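Local coordinates for protein lectin 2 (Agrocybe aegerita, PDB 4TQK) that binds N-acetylglucosamine as a mushroom lectin, on a ring-shaped beta-propeller built largely of four-stranded antiparallel sheets, at residues Ser2-Gln7 against Gly239-Ile244; Ala233-Asp238 against Val253-Gly258; Ala288-Asn293 against Val308-Gly313. The protein carries 1 engineered substitution. One frame throughout, in Å; residues are numbered along the deposited sequence.

Interaction 1 of 3, residues Ser2-Gln7 against Gly239-Ile244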
loop_
_atom_site.group_PDB
_atom_site.type_symbol
_atom_site.label_atom_id
_atom_site.label_comp_id
_atom_site.label_asym_id
_atom_site.label_seq_id
_atom_site.Cartn_x
_atom_site.Cartn_y
_atom_site.Cartn_z
ATOM N N SER A 2 3.360 -6.810 18.977
ATOM C CA SER A 2 2.585 -5.773 19.652
ATOM C C SER A 2 3.014 -4.408 19.116
ATOM O O SER A 2 4.201 -4.088 19.113
ATOM C CB SER A 2 2.805 -5.846 21.172
ATOM O OG SER A 2 1.811 -5.125 21.893
ATOM N N ASN A 3 2.055 -3.618 18.645
ATOM C CA ASN A 3 2.337 -2.268 18.153
ATOM C C ASN A 3 2.689 -1.309 19.281
ATOM O O ASN A 3 1.934 -1.169 20.253
ATOM C CB ASN A 3 1.145 -1.714 17.364
ATOM C CG ASN A 3 1.368 -1.749 15.863
ATOM O OD1 ASN A 3 2.000 -2.667 15.330
ATOM N ND2 ASN A 3 0.851 -0.736 15.170
ATOM N N VAL A 4 3.822 -0.631 19.117
ATOM C CA VAL A 4 4.449 0.146 20.181
ATOM C C VAL A 4 4.944 1.524 19.697
ATOM O O VAL A 4 5.345 1.686 18.539
ATOM C CB VAL A 4 5.642 -0.658 20.786
ATOM C CG1 VAL A 4 6.753 0.268 21.271
ATOM C CG2 VAL A 4 5.163 -1.623 21.895
ATOM N N ILE A 5 4.909 2.506 20.598
ATOM C CA ILE A 5 5.397 3.853 20.330
ATOM C C ILE A 5 6.476 4.260 21.340
ATOM O O ILE A 5 6.213 4.389 22.547
ATOM C CB ILE A 5 4.252 4.862 20.396
ATOM C CG1 ILE A 5 3.362 4.735 19.149
ATOM C CG2 ILE A 5 4.789 6.297 20.554
ATOM C CD1 ILE A 5 1.970 5.280 19.340
ATOM N N THR A 6 7.698 4.454 20.858
ATOM C CA THR A 6 8.780 4.861 21.750
ATOM C C THR A 6 9.302 6.246 21.394
ATOM O O THR A 6 8.949 6.803 20.352
ATOM C CB THR A 6 9.939 3.837 21.776
ATOM O OG1 THR A 6 10.629 3.858 20.523
ATOM C CG2 THR A 6 9.402 2.438 22.018
ATOM N N GLN A 7 10.134 6.796 22.276
ATOM C CA GLN A 7 10.757 8.096 22.048
ATOM C C GLN A 7 11.671 8.060 20.820
ATOM O O GLN A 7 11.668 8.981 20.013
ATOM C CB GLN A 7 11.547 8.548 23.287
ATOM C CG GLN A 7 10.683 8.810 24.517
ATOM C CD GLN A 7 11.513 9.168 25.749
ATOM O OE1 GLN A 7 11.067 8.997 26.887
ATOM N NE2 GLN A 7 12.721 9.660 25.522
ATOM N N GLY A 239 0.782 -10.891 21.939
ATOM C CA GLY A 239 0.199 -9.615 21.536
ATOM C C GLY A 239 0.292 -8.563 22.624
ATOM O O GLY A 239 -0.230 -7.459 22.512
ATOM N N THR A 240 0.991 -8.923 23.683
ATOM C CA THR A 240 1.105 -8.108 24.873
ATOM C C THR A 240 2.567 -7.662 25.046
ATOM O O THR A 240 3.485 -8.481 24.949
ATOM C CB THR A 240 0.624 -8.962 26.082
ATOM O OG1 THR A 240 -0.774 -8.740 26.304
ATOM C CG2 THR A 240 1.390 -8.646 27.323
ATOM N N ALA A 241 2.792 -6.371 25.287
ATOM C CA ALA A 241 4.161 -5.837 25.343
ATOM C C ALA A 241 4.949 -6.223 26.600
ATOM O O ALA A 241 4.505 -6.002 27.712
ATOM C CB ALA A 241 4.174 -4.307 25.171
ATOM N N ASP A 242 6.139 -6.780 26.407
ATOM C CA ASP A 242 7.039 -7.052 27.512
ATOM C C ASP A 242 8.081 -5.944 27.578
ATOM O O ASP A 242 8.132 -5.073 26.707
ATOM C CB ASP A 242 7.741 -8.389 27.303
ATOM C CG ASP A 242 6.774 -9.529 27.085
ATOM O OD1 ASP A 242 6.255 -10.071 28.084
ATOM O OD2 ASP A 242 6.544 -9.904 25.915
ATOM N N ILE A 243 8.923 -5.990 28.605
ATOM C CA ILE A 243 9.974 -5.003 28.788
ATOM C C ILE A 243 11.348 -5.655 28.633
ATOM O O ILE A 243 11.579 -6.760 29.136
ATOM C CB ILE A 243 9.910 -4.365 30.182
ATOM C CG1 ILE A 243 8.642 -3.524 30.315
ATOM C CG2 ILE A 243 11.152 -3.502 30.418
ATOM C CD1 ILE A 243 8.587 -2.672 31.555
ATOM N N ILE A 244 12.250 -4.979 27.920
ATOM C CA ILE A 244 13.626 -5.460 27.775
ATOM C C ILE A 244 14.615 -4.304 27.722
ATOM O O ILE A 244 14.351 -3.278 27.106
ATOM C CB ILE A 244 13.799 -6.383 26.543
ATOM C CG1 ILE A 244 15.235 -6.900 26.472
ATOM C CG2 ILE A 244 13.452 -5.661 25.260
ATOM C CD1 ILE A 244 15.455 -7.976 25.439
#
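Ser2 reaches across to the backbone of Gly239 and, with Ala241, accounts for most of the surface this contact buries. Its hydroxyl donates to the carbonyl of Gly239, with OG 3.2 Å from O. Because OG lies anti to the backbone N (chi1 -164°), the hydroxyl is carried away from the Ser2 amide and out toward residues 239-241. The angle at the oxygen is 114°, and the donor stands 62° above the carbonyl plane rather than on a lone pair. The two backbones are close here, with the CA atoms of Ser2 and Gly239 4.9 Å apart. A small serine suits such an approach, and Gly239 has a positive phi that glycine adopts easily as the chain turns into strand 242-246.

Ala241 lies next to this bond, its methyl CB 4.1 Å from OG of Ser2. The apolar part of the contact is made on the same methyl by Val4, whose CG2 comes to 4.3 Å from CB of Ala241. Both Val4 and Ala241 also touch Ala177 of strand 173-177, so Val4, Ala177 and Ala241 form a small apolar cluster.

Strand 4-5 runs antiparallel to strand 173-177 at the edge of one propeller sheet, with Ile5 paired to Leu176 through backbone hydrogen bonds, while strand 242-246 belongs to the following sheet. The contact thus joins the start of the chain to a second blade on the inner side of the ring, and the backbone bond of Ala241 to Asp178 ties the same two blades. One hydroxyl-to-carbonyl bond and one methyl contact, burying 142 Å² in all, imply a small junction of mixed polar and apolar chemistry.

Interaction 2 of 3, residues Ala233-Asp238 against Val253-Gly258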
loop_
_atom_site.group_PDB
_atom_site.type_symbol
_atom_site.label_atom_id
_atom_site.label_comp_id
_atom_site.label_asym_id
_atom_site.label_seq_id
_atom_site.Cartn_x
_atom_site.Cartn_y
_atom_site.Cartn_z
ATOM N N ALA A 233 8.367 -4.518 23.895
ATOM C CA ALA A 233 8.157 -5.302 22.693
ATOM C C ALA A 233 7.557 -6.636 23.088
ATOM O O ALA A 233 7.806 -7.118 24.181
ATOM C CB ALA A 233 9.480 -5.496 21.963
ATOM N N ASP A 234 6.735 -7.214 22.221
ATOM C CA ASP A 234 6.221 -8.558 22.469
ATOM C C ASP A 234 7.381 -9.538 22.341
ATOM O O ASP A 234 7.968 -9.682 21.269
ATOM C CB ASP A 234 5.107 -8.925 21.480
ATOM C CG ASP A 234 4.407 -10.243 21.847
ATOM O OD1 ASP A 234 4.854 -10.920 22.810
ATOM O OD2 ASP A 234 3.425 -10.606 21.161
ATOM N N LEU A 235 7.724 -10.193 23.441
ATOM C CA LEU A 235 8.851 -11.125 23.453
ATOM C C LEU A 235 8.380 -12.569 23.598
ATOM O O LEU A 235 9.187 -13.490 23.577
ATOM C CB LEU A 235 9.839 -10.774 24.571
ATOM C CG LEU A 235 10.511 -9.398 24.482
ATOM C CD1 LEU A 235 11.466 -9.159 25.634
ATOM C CD2 LEU A 235 11.249 -9.227 23.164
ATOM N N THR A 236 7.068 -12.749 23.739
ATOM C CA THR A 236 6.480 -14.058 23.992
ATOM C C THR A 236 5.429 -14.449 22.946
ATOM O O THR A 236 5.030 -15.609 22.884
ATOM C CB THR A 236 5.825 -14.099 25.382
ATOM O OG1 THR A 236 4.640 -13.289 25.378
ATOM C CG2 THR A 236 6.787 -13.574 26.432
ATOM N N GLY A 237 4.974 -13.474 22.153
ATOM C CA GLY A 237 4.040 -13.704 21.061
ATOM C C GLY A 237 2.551 -13.672 21.397
ATOM O O GLY A 237 1.729 -14.135 20.602
ATOM N N ASP A 238 2.198 -13.137 22.566
ATOM C CA ASP A 238 0.798 -13.099 23.004
ATOM C C ASP A 238 0.133 -11.742 22.731
ATOM O O ASP A 238 -0.940 -11.466 23.265
ATOM C CB ASP A 238 0.697 -13.399 24.498
ATOM C CG ASP A 238 1.243 -12.260 25.352
ATOM O OD1 ASP A 238 1.946 -11.375 24.800
ATOM O OD2 ASP A 238 0.977 -12.239 26.573
ATOM N N VAL A 253 15.239 -8.662 31.028
ATOM C CA VAL A 253 13.843 -8.543 30.656
ATOM C C VAL A 253 12.975 -8.771 31.879
ATOM O O VAL A 253 13.411 -9.396 32.853
ATOM C CB VAL A 253 13.439 -9.600 29.618
ATOM C CG1 VAL A 253 14.429 -9.645 28.474
ATOM C CG2 VAL A 253 13.300 -10.984 30.290
ATOM N N ALA A 254 11.753 -8.244 31.823
ATOM C CA ALA A 254 10.676 -8.645 32.725
ATOM C C ALA A 254 9.459 -8.929 31.846
ATOM O O ALA A 254 9.028 -8.077 31.065
ATOM C CB ALA A 254 10.371 -7.556 33.766
ATOM N N LEU A 255 8.913 -10.128 31.960
ATOM C CA LEU A 255 7.875 -10.566 31.035
ATOM C C LEU A 255 6.463 -10.280 31.543
ATOM O O LEU A 255 6.196 -10.323 32.746
ATOM C CB LEU A 255 8.046 -12.051 30.707
ATOM C CG LEU A 255 9.377 -12.375 30.024
ATOM C CD1 LEU A 255 9.586 -13.864 29.929
ATOM C CD2 LEU A 255 9.438 -11.721 28.646
ATOM N N ASN A 256 5.572 -9.974 30.606
ATOM C CA ASN A 256 4.194 -9.640 30.897
ATOM C C ASN A 256 3.385 -10.914 31.010
ATOM O O ASN A 256 3.499 -11.800 30.158
ATOM C CB ASN A 256 3.638 -8.777 29.765
ATOM C CG ASN A 256 2.314 -8.168 30.099
ATOM O OD1 ASN A 256 1.507 -8.775 30.800
ATOM N ND2 ASN A 256 2.069 -6.949 29.594
ATOM N N ASN A 257 2.564 -11.009 32.052
ATOM C CA ASN A 257 1.746 -12.202 32.253
ATOM C C ASN A 257 0.610 -12.301 31.247
ATOM O O ASN A 257 -0.073 -13.324 31.173
ATOM C CB ASN A 257 1.190 -12.266 33.680
ATOM C CG ASN A 257 0.071 -11.286 33.916
ATOM O OD1 ASN A 257 0.022 -10.223 33.294
ATOM N ND2 ASN A 257 -0.834 -11.625 34.828
ATOM N N GLY A 258 0.413 -11.231 30.479
ATOM C CA GLY A 258 -0.669 -11.170 29.515
ATOM C C GLY A 258 -1.728 -10.166 29.928
ATOM O O GLY A 258 -2.648 -9.877 29.162
HETATM O O HOH W 1 4.117 -11.649 27.425
#
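Thr236 lays its CG2 methyl on the end of Leu255, CG2 to CD2 3.9 Å, the two side chains running past one another in opposite directions. With chi1 at 71°, the methyl of Thr236 is anti to its carbonyl carbon, and OG1 takes the place between N and C. One branch therefore serves the apolar patch and the other serves water. Leu235 extends the patch toward Val253: its CD1 meets CG1 of Val253 at 4.1 Å in a slanting approach, and its CB lies near CD2 of Leu255. Leucine and valine suit this side, where Ile244 of the strand between them also packs on both Leu235 and Val253.

In this FG-GAP-like propeller blade, the loop after strand 230-233 reaches over strand 242-246 to strand 251-256, two places away in the sheet. Asp242 of the strand between binds both sides, accepting from the backbone N of Leu235 and of Asn256.

Toward Gly258 the link is polar. Water 1 lies 2.7 Å from OG1 of Thr236 and donates to O of Asn256 at 2.8 Å. OD1 of Asp234 accepts from N of Thr236 at 3.0 Å, an Asx turn, and from N of Gly237 at 2.6 Å, the wider Asx motif, both from the same face of the carboxylate. A second Asx turn has OD1 of Asn256 accepting from N of Gly258 at 2.7 Å, while its ND2 bonds the carbonyls of Val179 and Ala241. Asp238 OD2 rests 3.5 Å from CA of Gly258, and its other oxygen, OD1, takes the N-H of Thr240.

No direct hydrogen bond joins the two segments, which implies that they are linked through methyl packing, one water and the carboxylate of Asp242 between them.

Interaction 3 of 3, residues Ala288-Asn293 against Val308-Gly313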
loop_
_atom_site.group_PDB
_atom_site.type_symbol
_atom_site.label_atom_id
_atom_site.label_comp_id
_atom_site.label_asym_id
_atom_site.label_seq_id
_atom_site.Cartn_x
_atom_site.Cartn_y
_atom_site.Cartn_z
ATOM N N ALA A 288 13.531 -6.260 16.942
ATOM C CA ALA A 288 12.705 -6.549 15.786
ATOM C C ALA A 288 12.612 -8.045 15.619
ATOM O O ALA A 288 13.506 -8.795 16.056
ATOM C CB ALA A 288 13.283 -5.910 14.530
ATOM N N ASP A 289 11.522 -8.474 14.993
ATOM C CA ASP A 289 11.294 -9.879 14.727
ATOM C C ASP A 289 12.004 -10.251 13.427
ATOM O O ASP A 289 11.547 -9.899 12.338
ATOM C CB ASP A 289 9.788 -10.154 14.650
ATOM C CG ASP A 289 9.477 -11.607 14.355
ATOM O OD1 ASP A 289 10.413 -12.448 14.424
ATOM O OD2 ASP A 289 8.302 -11.902 14.038
ATOM N N LEU A 290 13.138 -10.939 13.558
ATOM C CA LEU A 290 13.961 -11.321 12.417
ATOM C C LEU A 290 13.671 -12.740 11.940
ATOM O O LEU A 290 14.342 -13.244 11.049
ATOM C CB LEU A 290 15.442 -11.266 12.790
ATOM C CG LEU A 290 16.078 -10.045 13.438
ATOM C CD1 LEU A 290 17.298 -10.501 14.207
ATOM C CD2 LEU A 290 16.440 -9.018 12.389
ATOM N N THR A 291 12.699 -13.400 12.547
ATOM C CA THR A 291 12.421 -14.781 12.189
ATOM C C THR A 291 10.944 -14.995 11.864
ATOM O O THR A 291 10.526 -16.103 11.544
ATOM C CB THR A 291 12.811 -15.720 13.318
ATOM O OG1 THR A 291 12.019 -15.411 14.462
ATOM C CG2 THR A 291 14.289 -15.550 13.661
ATOM N N GLY A 292 10.157 -13.930 11.976
ATOM C CA GLY A 292 8.766 -13.976 11.579
ATOM C C GLY A 292 7.853 -14.800 12.454
ATOM O O GLY A 292 6.774 -15.194 12.004
ATOM N N ASN A 293 8.272 -15.051 13.695
ATOM C CA ASN A 293 7.468 -15.836 14.627
ATOM C C ASN A 293 6.652 -14.975 15.586
ATOM O O ASN A 293 5.958 -15.498 16.453
ATOM C CB ASN A 293 8.339 -16.807 15.423
ATOM C CG ASN A 293 9.296 -16.099 16.354
ATOM O OD1 ASN A 293 9.461 -14.891 16.287
ATOM N ND2 ASN A 293 9.929 -16.848 17.223
ATOM N N VAL A 308 23.269 -10.080 16.619
ATOM C CA VAL A 308 21.879 -10.463 16.748
ATOM C C VAL A 308 21.787 -11.552 17.800
ATOM O O VAL A 308 22.737 -12.314 17.982
ATOM C CB VAL A 308 21.376 -11.007 15.398
ATOM C CG1 VAL A 308 20.370 -12.121 15.590
ATOM C CG2 VAL A 308 20.838 -9.872 14.517
ATOM N N ALA A 309 20.664 -11.606 18.512
ATOM C CA ALA A 309 20.356 -12.742 19.363
ATOM C C ALA A 309 18.895 -13.115 19.171
ATOM O O ALA A 309 18.001 -12.272 19.329
ATOM C CB ALA A 309 20.655 -12.436 20.833
ATOM N N LEU A 310 18.659 -14.386 18.837
ATOM C CA LEU A 310 17.330 -14.847 18.451
ATOM C C LEU A 310 16.457 -15.376 19.598
ATOM O O LEU A 310 16.883 -16.178 20.419
ATOM C CB LEU A 310 17.433 -15.880 17.335
ATOM C CG LEU A 310 18.085 -15.445 16.020
ATOM C CD1 LEU A 310 18.030 -16.593 15.031
ATOM C CD2 LEU A 310 17.395 -14.213 15.452
ATOM N N ASN A 311 15.217 -14.914 19.609
ATOM C CA ASN A 311 14.215 -15.269 20.610
ATOM C C ASN A 311 13.694 -16.679 20.319
ATOM O O ASN A 311 13.397 -17.008 19.172
ATOM C CB ASN A 311 13.074 -14.231 20.548
ATOM C CG ASN A 311 12.144 -14.286 21.753
ATOM O OD1 ASN A 311 11.758 -15.358 22.216
ATOM N ND2 ASN A 311 11.780 -13.122 22.261
ATOM N N ASN A 312 13.621 -17.523 21.342
ATOM C CA ASN A 312 13.163 -18.897 21.151
ATOM C C ASN A 312 11.654 -18.958 21.036
ATOM O O ASN A 312 11.096 -19.929 20.521
ATOM C CB ASN A 312 13.609 -19.806 22.299
ATOM C CG ASN A 312 15.095 -20.054 22.308
ATOM O OD1 ASN A 312 15.717 -20.231 21.263
ATOM N ND2 ASN A 312 15.673 -20.073 23.495
ATOM N N GLY A 313 10.995 -17.921 21.536
ATOM C CA GLY A 313 9.551 -17.834 21.457
ATOM C C GLY A 313 8.935 -17.474 22.791
ATOM O O GLY A 313 7.759 -17.133 22.858
HETATM O O HOH W 2 9.437 -19.578 18.106
#
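The loop of residues 290-293 and the stretch 308-313 run the same way, 5° apart end to end, with CA of Leu290 7.8 Å from CA of Leu310, a spacing that side chains rather than backbone bonds must fill. This is the FG-GAP-like repeat of a beta-propeller blade, in which the loop after the first strand leans on the end of the third.

Leu290 is the main filler. Its CD1 meets Val308 tip to tip, 3.6 Å from CG2, and also lies 3.9 Å from CD2 of Leu310; Val299 of the intervening strand touches both Leu290 and Val308. Thr291 adds its CG2 methyl, 3.8 Å from CD2 of Leu310, because chi1 of 62° turns this methyl anti to the carbonyl carbon. Leucine, valine and a threonine methyl suit this partly buried side, where Leu290 and Val308 are themselves buried.

An Asx turn shapes each segment: OD1 of Asp289 accepts from N of Thr291 at 3.1 Å from above the carboxylate plane, and OD1 of Asn311 accepts from N of Gly313 at 2.8 Å. Asp297 links the two segments from the strand between, through the N-H groups of Leu290 and Asn311.

Toward Gly313, Asn293 donates from ND2 to water 2 at 2.9 Å, and that water in turn donates to O of Asn312.

In the fold
Interactions 2 and 3 are the same piece of architecture in successive blades: loop against third-strand end, a leucine-valine patch, and a water link toward Gly258 or Gly313, each centred about 18 Å from the centre of the chain. ND2 of Asn311 in interaction 3 bonds to the carbonyl of Leu235 in interaction 2, tying those blades together. Interaction 1 is the nearest to the chain's centre, about 10 Å between centres, and differs in kind, joining the chain's beginning to another blade by a direct hydroxyl bond. All three are partly buried, though Asp238 of interaction 2 is exposed. Interaction 1 meets interaction 2 through Asp242, while interactions 1 and 3 do not touch.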